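Local coordinates for protein VIN1 (Oscarella pearsei, PDB 6BFI) that probably binds actin filaments and may take part in cell-cell adhesion, as a sponge homolog of vinculin, at residues A509-A514 with S598-V603; R536-V541 with K570-M575; W684-K687 with L691-L694; K738-I743 with R812-A817. All coordinates share one frame; numbering follows the deposited sequence.

Interaction 1 (A509-A514 with S598-V603)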
# COMPACT_ATOMS: atom_id res chain seq x y z
N ALA A 509 21.03 19.61 24.26
CA ALA A 509 20.48 20.72 25.03
C ALA A 509 19.90 20.24 26.36
O ALA A 509 20.12 20.88 27.40
CB ALA A 509 19.41 21.45 24.22
N ASP A 510 19.18 19.13 26.35
CA ASP A 510 18.55 18.65 27.58
C ASP A 510 19.58 18.11 28.57
O ASP A 510 19.43 18.28 29.78
CB ASP A 510 17.50 17.58 27.26
CG ASP A 510 16.27 18.16 26.59
OD1 ASP A 510 16.04 19.38 26.73
OD2 ASP A 510 15.52 17.39 25.94
N VAL A 511 20.63 17.47 28.07
CA VAL A 511 21.70 17.00 28.95
C VAL A 511 22.47 18.18 29.52
O VAL A 511 22.86 18.18 30.70
CB VAL A 511 22.63 16.02 28.20
CG1 VAL A 511 23.93 15.83 28.96
CG2 VAL A 511 21.93 14.69 28.00
N LYS A 512 22.71 19.22 28.71
CA LYS A 512 23.33 20.44 29.23
C LYS A 512 22.48 21.04 30.34
O LYS A 512 23.00 21.40 31.41
CB LYS A 512 23.54 21.45 28.10
CG LYS A 512 23.39 22.90 28.53
CD LYS A 512 24.18 23.85 27.64
CE LYS A 512 25.67 23.78 27.95
NZ LYS A 512 26.44 24.85 27.25
N GLU A 513 21.17 21.16 30.12
CA GLU A 513 20.30 21.72 31.14
C GLU A 513 20.28 20.86 32.39
O GLU A 513 20.22 21.38 33.51
CB GLU A 513 18.88 21.90 30.57
CG GLU A 513 17.92 22.63 31.50
CD GLU A 513 18.46 23.97 31.96
OE1 GLU A 513 18.46 24.22 33.18
OE2 GLU A 513 18.89 24.77 31.10
N ALA A 514 20.34 19.54 32.22
CA ALA A 514 20.34 18.64 33.38
C ALA A 514 21.63 18.76 34.18
O ALA A 514 21.61 18.69 35.41
CB ALA A 514 20.11 17.20 32.92
N SER A 598 27.95 10.28 33.27
CA SER A 598 27.03 9.30 32.70
C SER A 598 26.19 9.91 31.59
O SER A 598 26.02 9.31 30.52
CB SER A 598 26.14 8.73 33.80
OG SER A 598 26.90 8.08 34.80
N ALA A 599 25.66 11.12 31.82
CA ALA A 599 24.88 11.80 30.78
C ALA A 599 25.75 12.10 29.56
O ALA A 599 25.31 11.91 28.41
CB ALA A 599 24.27 13.08 31.34
N ASP A 600 26.98 12.56 29.78
CA ASP A 600 27.91 12.73 28.66
C ASP A 600 28.13 11.42 27.92
O ASP A 600 28.28 11.42 26.69
CB ASP A 600 29.24 13.30 29.16
CG ASP A 600 29.12 14.73 29.66
OD1 ASP A 600 28.24 15.47 29.16
OD2 ASP A 600 29.90 15.12 30.56
N LYS A 601 28.15 10.29 28.63
CA LYS A 601 28.28 9.00 27.96
C LYS A 601 27.07 8.72 27.08
O LYS A 601 27.21 8.19 25.97
CB LYS A 601 28.47 7.89 28.99
CG LYS A 601 29.21 6.68 28.46
CD LYS A 601 30.67 7.01 28.21
CE LYS A 601 31.22 6.25 27.01
NZ LYS A 601 31.03 4.78 27.14
N VAL A 602 25.87 9.08 27.55
CA VAL A 602 24.68 8.96 26.72
C VAL A 602 24.85 9.78 25.44
O VAL A 602 24.65 9.27 24.32
CB VAL A 602 23.43 9.39 27.50
CG1 VAL A 602 22.22 9.46 26.57
CG2 VAL A 602 23.17 8.44 28.66
N VAL A 603 25.21 11.06 25.58
CA VAL A 603 25.41 11.92 24.41
C VAL A 603 26.39 11.28 23.43
O VAL A 603 26.16 11.26 22.22
CB VAL A 603 25.89 13.32 24.85
CG1 VAL A 603 26.41 14.10 23.66
CG2 VAL A 603 24.75 14.08 25.52

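Interaction 2 (R536-V541 with K570-M575)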
# COMPACT_ATOMS: atom_id res chain seq x y z
N ARG A 536 14.30 8.76 27.59
CA ARG A 536 13.29 8.43 26.58
C ARG A 536 13.76 8.80 25.18
O ARG A 536 13.54 8.05 24.23
CB ARG A 536 11.97 9.12 26.91
CG ARG A 536 11.30 8.60 28.18
CD ARG A 536 9.86 9.09 28.31
NE ARG A 536 9.78 10.54 28.47
CZ ARG A 536 9.71 11.15 29.65
NH1 ARG A 536 9.73 10.45 30.77
NH2 ARG A 536 9.64 12.48 29.71
N GLN A 537 14.42 9.96 25.04
CA GLN A 537 14.95 10.33 23.73
C GLN A 537 16.02 9.36 23.26
O GLN A 537 16.06 8.97 22.09
CB GLN A 537 15.49 11.76 23.78
CG GLN A 537 14.43 12.81 24.08
CD GLN A 537 15.01 14.21 24.18
OE1 GLN A 537 15.69 14.68 23.27
NE2 GLN A 537 14.73 14.88 25.29
N ALA A 538 16.90 8.93 24.18
CA ALA A 538 17.93 7.96 23.83
C ALA A 538 17.31 6.63 23.41
O ALA A 538 17.75 6.02 22.42
CB ALA A 538 18.89 7.77 25.00
N ASN A 539 16.31 6.16 24.15
CA ASN A 539 15.66 4.90 23.77
C ASN A 539 14.92 5.03 22.45
O ASN A 539 14.83 4.05 21.70
CB ASN A 539 14.72 4.43 24.88
CG ASN A 539 15.32 3.30 25.70
OD1 ASN A 539 15.28 2.14 25.28
ND2 ASN A 539 15.87 3.63 26.86
N ARG A 540 14.39 6.21 22.14
CA ARG A 540 13.82 6.43 20.82
C ARG A 540 14.89 6.35 19.74
O ARG A 540 14.65 5.83 18.64
CB ARG A 540 13.10 7.78 20.77
CG ARG A 540 11.70 7.72 21.38
CD ARG A 540 10.79 6.88 20.51
NE ARG A 540 10.59 7.50 19.20
CZ ARG A 540 10.36 6.84 18.08
NH1 ARG A 540 10.32 5.51 18.08
NH2 ARG A 540 10.19 7.50 16.94
N VAL A 541 16.09 6.86 20.03
CA VAL A 541 17.21 6.68 19.10
C VAL A 541 17.50 5.20 18.91
O VAL A 541 17.77 4.74 17.79
CB VAL A 541 18.45 7.45 19.61
CG1 VAL A 541 19.69 7.03 18.83
CG2 VAL A 541 18.22 8.94 19.51
N LYS A 570 23.59 0.40 26.82
CA LYS A 570 24.26 0.02 28.06
C LYS A 570 24.63 1.21 28.94
O LYS A 570 25.13 1.01 30.04
CB LYS A 570 25.52 -0.79 27.75
CG LYS A 570 25.24 -2.16 27.15
CD LYS A 570 26.45 -3.08 27.25
CE LYS A 570 26.11 -4.48 26.77
NZ LYS A 570 27.21 -5.45 27.06
N SER A 571 24.37 2.44 28.48
CA SER A 571 24.71 3.64 29.24
C SER A 571 23.51 4.38 29.79
O SER A 571 23.69 5.31 30.59
CB SER A 571 25.52 4.61 28.37
OG SER A 571 24.70 5.18 27.37
N ILE A 572 22.29 4.00 29.40
CA ILE A 572 21.11 4.77 29.79
C ILE A 572 20.78 4.54 31.26
O ILE A 572 20.66 5.50 32.04
CB ILE A 572 19.92 4.42 28.88
CG1 ILE A 572 20.30 4.64 27.41
CG2 ILE A 572 18.70 5.25 29.25
CD1 ILE A 572 19.26 4.18 26.43
N SER A 573 20.63 3.28 31.66
CA SER A 573 20.26 2.98 33.05
C SER A 573 21.24 3.55 34.07
O SER A 573 20.79 4.19 35.03
CB SER A 573 20.10 1.46 33.22
OG SER A 573 19.04 0.97 32.42
N PRO A 574 22.57 3.36 33.94
CA PRO A 574 23.47 3.96 34.94
C PRO A 574 23.30 5.46 35.08
O PRO A 574 23.42 5.99 36.19
CB PRO A 574 24.86 3.59 34.42
CG PRO A 574 24.65 2.38 33.59
CD PRO A 574 23.32 2.58 32.94
N MET A 575 23.00 6.15 33.98
CA MET A 575 22.77 7.59 34.06
C MET A 575 21.56 7.91 34.93
O MET A 575 21.61 8.82 35.76
CB MET A 575 22.59 8.16 32.65
CG MET A 575 22.59 9.68 32.56
SD MET A 575 20.97 10.42 32.79
CE MET A 575 20.01 9.54 31.56

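Interaction 3 (W684-K687 with L691-L694)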
# COMPACT_ATOMS: atom_id res chain seq x y z
N TRP A 684 15.07 8.29 -20.38
CA TRP A 684 16.29 7.56 -20.07
C TRP A 684 16.90 7.01 -21.35
O TRP A 684 16.18 6.54 -22.24
CB TRP A 684 16.02 6.42 -19.10
CG TRP A 684 15.28 6.82 -17.87
CD1 TRP A 684 13.93 6.78 -17.68
CD2 TRP A 684 15.84 7.33 -16.66
NE1 TRP A 684 13.62 7.24 -16.42
CE2 TRP A 684 14.78 7.58 -15.78
CE3 TRP A 684 17.15 7.59 -16.23
CZ2 TRP A 684 14.97 8.08 -14.49
CZ3 TRP A 684 17.34 8.09 -14.96
CH2 TRP A 684 16.26 8.33 -14.10
N ASP A 685 18.23 7.06 -21.44
CA ASP A 685 18.93 6.42 -22.55
C ASP A 685 18.96 4.91 -22.34
O ASP A 685 18.93 4.41 -21.21
CB ASP A 685 20.35 6.97 -22.69
CG ASP A 685 21.25 6.53 -21.55
OD1 ASP A 685 20.77 6.43 -20.40
OD2 ASP A 685 22.45 6.29 -21.81
N GLU A 686 19.03 4.17 -23.45
CA GLU A 686 18.87 2.72 -23.39
C GLU A 686 20.16 1.97 -23.12
O GLU A 686 20.11 0.88 -22.55
CB GLU A 686 18.26 2.21 -24.70
CG GLU A 686 16.77 2.42 -24.82
CD GLU A 686 16.11 1.37 -25.69
OE1 GLU A 686 16.78 0.36 -26.02
OE2 GLU A 686 14.93 1.53 -26.05
N LYS A 687 21.31 2.52 -23.51
CA LYS A 687 22.56 1.77 -23.40
C LYS A 687 22.89 1.47 -21.94
O LYS A 687 22.85 2.36 -21.09
CB LYS A 687 23.71 2.53 -24.07
CG LYS A 687 23.97 3.92 -23.52
CD LYS A 687 25.28 4.48 -24.05
CE LYS A 687 26.43 3.54 -23.74
NZ LYS A 687 27.70 3.99 -24.36
N LEU A 691 16.04 -2.76 -19.01
CA LEU A 691 14.68 -2.53 -18.53
C LEU A 691 13.98 -1.47 -19.37
O LEU A 691 12.82 -1.65 -19.77
CB LEU A 691 14.72 -2.12 -17.05
CG LEU A 691 13.40 -2.03 -16.28
CD1 LEU A 691 13.61 -2.44 -14.84
CD2 LEU A 691 12.79 -0.64 -16.35
N ILE A 692 14.67 -0.36 -19.65
CA ILE A 692 14.10 0.69 -20.49
C ILE A 692 13.79 0.15 -21.88
O ILE A 692 12.78 0.52 -22.49
CB ILE A 692 15.06 1.89 -20.54
CG1 ILE A 692 15.24 2.49 -19.14
CG2 ILE A 692 14.55 2.95 -21.51
CD1 ILE A 692 13.94 2.89 -18.48
N SER A 693 14.63 -0.75 -22.39
CA SER A 693 14.39 -1.34 -23.70
C SER A 693 13.12 -2.18 -23.69
O SER A 693 12.26 -2.03 -24.57
CB SER A 693 15.60 -2.19 -24.11
OG SER A 693 16.81 -1.50 -23.88
N LEU A 694 12.99 -3.08 -22.71
CA LEU A 694 11.79 -3.90 -22.61
C LEU A 694 10.54 -3.05 -22.46
O LEU A 694 9.50 -3.36 -23.05
CB LEU A 694 11.91 -4.87 -21.43
CG LEU A 694 13.12 -5.80 -21.36
CD1 LEU A 694 12.94 -6.82 -20.24
CD2 LEU A 694 13.35 -6.50 -22.69

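Interaction 4 (K738-I743 with R812-A817)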
# COMPACT_ATOMS: atom_id res chain seq x y z
N LYS A 738 11.00 -10.92 -14.84
CA LYS A 738 12.27 -11.58 -14.54
C LYS A 738 13.36 -10.57 -14.23
O LYS A 738 14.03 -10.65 -13.20
CB LYS A 738 12.68 -12.49 -15.69
CG LYS A 738 11.99 -13.85 -15.70
CD LYS A 738 12.54 -14.75 -16.79
CE LYS A 738 11.93 -16.14 -16.72
NZ LYS A 738 12.45 -17.03 -17.79
N LEU A 739 13.55 -9.59 -15.13
CA LEU A 739 14.63 -8.62 -14.94
C LEU A 739 14.40 -7.77 -13.70
O LEU A 739 15.31 -7.62 -12.86
CB LEU A 739 14.75 -7.73 -16.18
CG LEU A 739 15.82 -6.64 -16.11
CD1 LEU A 739 17.18 -7.26 -15.81
CD2 LEU A 739 15.86 -5.84 -17.40
N ALA A 740 13.20 -7.20 -13.55
CA ALA A 740 12.92 -6.38 -12.38
C ALA A 740 13.01 -7.19 -11.10
O ALA A 740 13.35 -6.64 -10.04
CB ALA A 740 11.53 -5.74 -12.52
N ARG A 741 12.72 -8.49 -11.16
CA ARG A 741 12.94 -9.34 -9.99
C ARG A 741 14.43 -9.49 -9.71
O ARG A 741 14.84 -9.53 -8.54
CB ARG A 741 12.29 -10.70 -10.21
CG ARG A 741 12.50 -11.68 -9.06
CD ARG A 741 11.42 -12.74 -9.04
NE ARG A 741 11.63 -13.70 -7.96
CZ ARG A 741 10.71 -14.56 -7.53
NH1 ARG A 741 9.51 -14.58 -8.10
NH2 ARG A 741 10.99 -15.40 -6.54
N GLN A 742 15.26 -9.58 -10.75
CA GLN A 742 16.70 -9.58 -10.55
C GLN A 742 17.18 -8.28 -9.92
O GLN A 742 18.15 -8.29 -9.15
CB GLN A 742 17.43 -9.83 -11.87
CG GLN A 742 17.14 -11.17 -12.51
CD GLN A 742 17.86 -11.34 -13.84
OE1 GLN A 742 18.77 -10.58 -14.16
NE2 GLN A 742 17.45 -12.34 -14.61
N ILE A 743 16.53 -7.17 -10.23
CA ILE A 743 16.88 -5.90 -9.61
C ILE A 743 16.46 -5.88 -8.15
O ILE A 743 17.21 -5.43 -7.27
CB ILE A 743 16.27 -4.73 -10.40
CG1 ILE A 743 16.97 -4.58 -11.75
CG2 ILE A 743 16.33 -3.44 -9.60
CD1 ILE A 743 16.08 -4.08 -12.85
N ARG A 812 9.72 3.49 -12.17
CA ARG A 812 10.16 4.35 -11.08
C ARG A 812 10.67 3.54 -9.89
O ARG A 812 11.71 3.87 -9.30
CB ARG A 812 9.02 5.29 -10.65
CG ARG A 812 8.58 6.24 -11.75
CD ARG A 812 7.50 7.18 -11.28
NE ARG A 812 7.00 8.02 -12.36
CZ ARG A 812 6.05 8.94 -12.22
NH1 ARG A 812 5.49 9.14 -11.04
NH2 ARG A 812 5.66 9.66 -13.27
N ALA A 813 9.95 2.47 -9.53
CA ALA A 813 10.37 1.65 -8.39
C ALA A 813 11.69 0.94 -8.66
O ALA A 813 12.45 0.68 -7.72
CB ALA A 813 9.28 0.64 -8.04
N SER A 814 11.97 0.61 -9.92
CA SER A 814 13.25 -0.01 -10.26
C SER A 814 14.38 1.00 -10.16
O SER A 814 15.46 0.68 -9.64
CB SER A 814 13.18 -0.62 -11.66
OG SER A 814 12.13 -1.56 -11.76
N GLU A 815 14.16 2.22 -10.66
CA GLU A 815 15.14 3.28 -10.48
C GLU A 815 15.42 3.52 -9.00
O GLU A 815 16.56 3.78 -8.60
CB GLU A 815 14.67 4.56 -11.17
CG GLU A 815 15.73 5.66 -11.26
CD GLU A 815 15.76 6.55 -10.03
OE1 GLU A 815 14.82 6.48 -9.21
OE2 GLU A 815 16.73 7.32 -9.88
N ALA A 816 14.37 3.43 -8.16
CA ALA A 816 14.57 3.60 -6.73
C ALA A 816 15.32 2.42 -6.13
O ALA A 816 16.11 2.58 -5.19
CB ALA A 816 13.22 3.79 -6.03
N ALA A 817 15.09 1.21 -6.65
CA ALA A 817 15.77 0.03 -6.13
C ALA A 817 17.24 -0.01 -6.54
O ALA A 817 18.04 -0.66 -5.86
CB ALA A 817 15.07 -1.24 -6.60

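Interaction 1 (A509-A514 with S598-V603)
V511 places CG1 anti to its backbone N (chi1 165°) and leaves CG2 beside that nitrogen, and V603 adopts nearly the same rotamer, with its CG2 beside its own backbone N. The two forks therefore present their CG2 methyls to each other and cross obliquely, the CG2 atoms of V511 and V603 standing 3.8 Å apart. V603 CG2 is also 3.9 Å from both CB and CG1 of V511, which makes it a single methyl resting against the whole branch point of its partner. The other prong of V511 serves the preceding turn of the opposite helix: CG1 touches A599 CB at 3.7 Å. V511 thus lodges between residues one turn apart, and the small alanine lets it approach closely at that end.

The axes of the two segments pass 10.2 Å apart and run antiparallel at 174°, almost perfectly aligned. Helices 496-519 and 589-615 appear to be the first and last helices of an antiparallel bundle like those of vinculin-family proteins, and their contact would close it, with V534 of helix 524-550 also touching V511 and M575 of helix 572-584 also touching A599.

At the margin, D600 OD1 comes within 4.3 Å of V511 CG1 without a polar partner on 509-514. This carboxylate instead makes a salt bridge to K515, one residue beyond that segment, so the charged link flanks the apolar one. D510 turns to helix 524-550, where Q537 NE2 hydrogen-bonds its OD2.

Interaction 2 (R536-V541 with K570-M575)
The carboxamide of N539 offers one of its flat faces to I572, whose terminal methyl CD1 stands over the nitrogen end of the group, 3.5 Å from ND2 and 4.1 Å from CG. I572 CG2 comes to the same nitrogen from a slant, 4.0 Å from ND2 and well off the perpendicular. Neither methyl can accept a hydrogen bond, so the amide serves here as a flat surface laid obliquely against the isoleucine. The unusual N539 chi1 of -103° goes with an amide whose nitrogen end is turned to I572.

The other half of the contact is purely apolar. A538 CB meets I572 CD1 at 3.9 Å, with CG1 a little farther off. Because CG1 of I572 lies anti to its carbonyl carbon and the chain beyond is extended (chi2 174°), CD1 is carried out to the far helix and set between A538 and N539, while CG2 stays nearer its own backbone. Replacing I572 by an alanine would probably leave A538 CB without its apolar partner and the N539 amide face without the methyl that covers it, opening a gap between the helices. The nearest CA atoms, those of A538 and I572, are 7.5 Å apart, a separation bridged by this long side chain.

The contact joins helix 524-550 to helix 572-584 within a helical bundle. Around the first helix, Q537 and V541 turn to helix 496-519; from the second segment, S571 and M575 pack on helix 589-615.

Interaction 3 (W684-K687 with L691-L694)
W684 and D685 run extended (psi 141° and 152°), E686 bends the chain back with helical values of phi and psi, and 691-694 forms part of helix 690-710. The loop after helix 669-682 thus folds its extended residues back on the first turn of helix 690-710, with the CA atoms of E686 and I692 5.9 Å apart. At that start the N689 side chain makes weak hydrogen bonds to L691 N and I692 N, in a region consistent with the helical tail of vinculins.

I692 touches both W684 and E686, one with each branch. Its CD1 lies 4.0 Å from W684 CD1 and its CG1 equally near W684 CB; the side chains cross at about a right angle, and the methyl meets the indole obliquely. The ring leads away to an edge-to-face meeting with W832. I692 CG2 packs on the aliphatic CG of E686 at 4.0 Å.

Past that carbon, the E686 chain is extended (chi2 -151°), and its carboxylate reaches across to the next helical residue. OE1 comes within 2.8 Å of S693 OG at hydrogen-bonding distance, while N689 O is a second acceptor near the same hydroxyl.

K696 and R700 also touch E686. A leucine in place of E686 would probably leave the S693 hydroxyl only N689 O to turn to and K696 and R700 without the carboxylate beside them. A carboxylate near basic side chains at the start of a helix is likely to be stabilised as the anion, so an apolar half beside the tryptophan joins a probably charged half at E686.

Interaction 4 (K738-I743 with R812-A817)
S814 is the first residue of 812-817 to meet the other helix: its OG stands 4.3 Å from A740 CB, a van der Waals approach. The hydroxyl is bound elsewhere, to V810 O one turn back in its own helix, which the chi1 of -57° allows by folding OG beside the backbone nitrogen. With its polar atom so engaged, the serine behaves as a small residue that lets the helices come near, and the CA atoms of A740 and S814 are 6.7 Å apart. I743 CG2 also reaches the S814 carbonyl, 4.2 Å from its O.

The segment axes pass 10.2 Å apart and run in roughly the same direction, at 31°. Helices 718-745 and 786-817 would be the third and fifth of a helical bundle consistent with the five-helix tail of vinculins, where alternate helices run parallel. L691 of helix 690-710 packs against both I743 and S814, and helix 750-760 also packs here, with L760 on A740 and L756 on S814.

One turn on, A817 points its CB at I743 CG2, 3.9 Å away. With the isoleucine chi1 at -71°, CG1 sits beside the backbone N and CG2 anti to it, which sends CG2 out to the alanine while the longer CG1 arm bends toward L691. I743 also touches C818 and I827, which follow helix 786-817 in the chain.

How the interactions relate
From the N terminus, interaction 1 opens first on helix 496-519 and closes last on helix 589-615; interaction 2, between helices 524-550 and 572-584, lies wholly within that span. Their centres are 11 Å apart, and they meet through M575, which packs on S598 and A599, and through V602 against S571, so together they join helices 496-519, 524-550, 572-584 and 589-615. Interaction 3 then closes a tight turn into helix 690-710, and interaction 4 follows in series, closing a longer loop between helices 718-745 and 786-817. These two also touch, with L691 beside L739 and W684 beside E815. The pairs form separate regions: the nearest atoms of interactions 2 and 4 are about 23 Å apart.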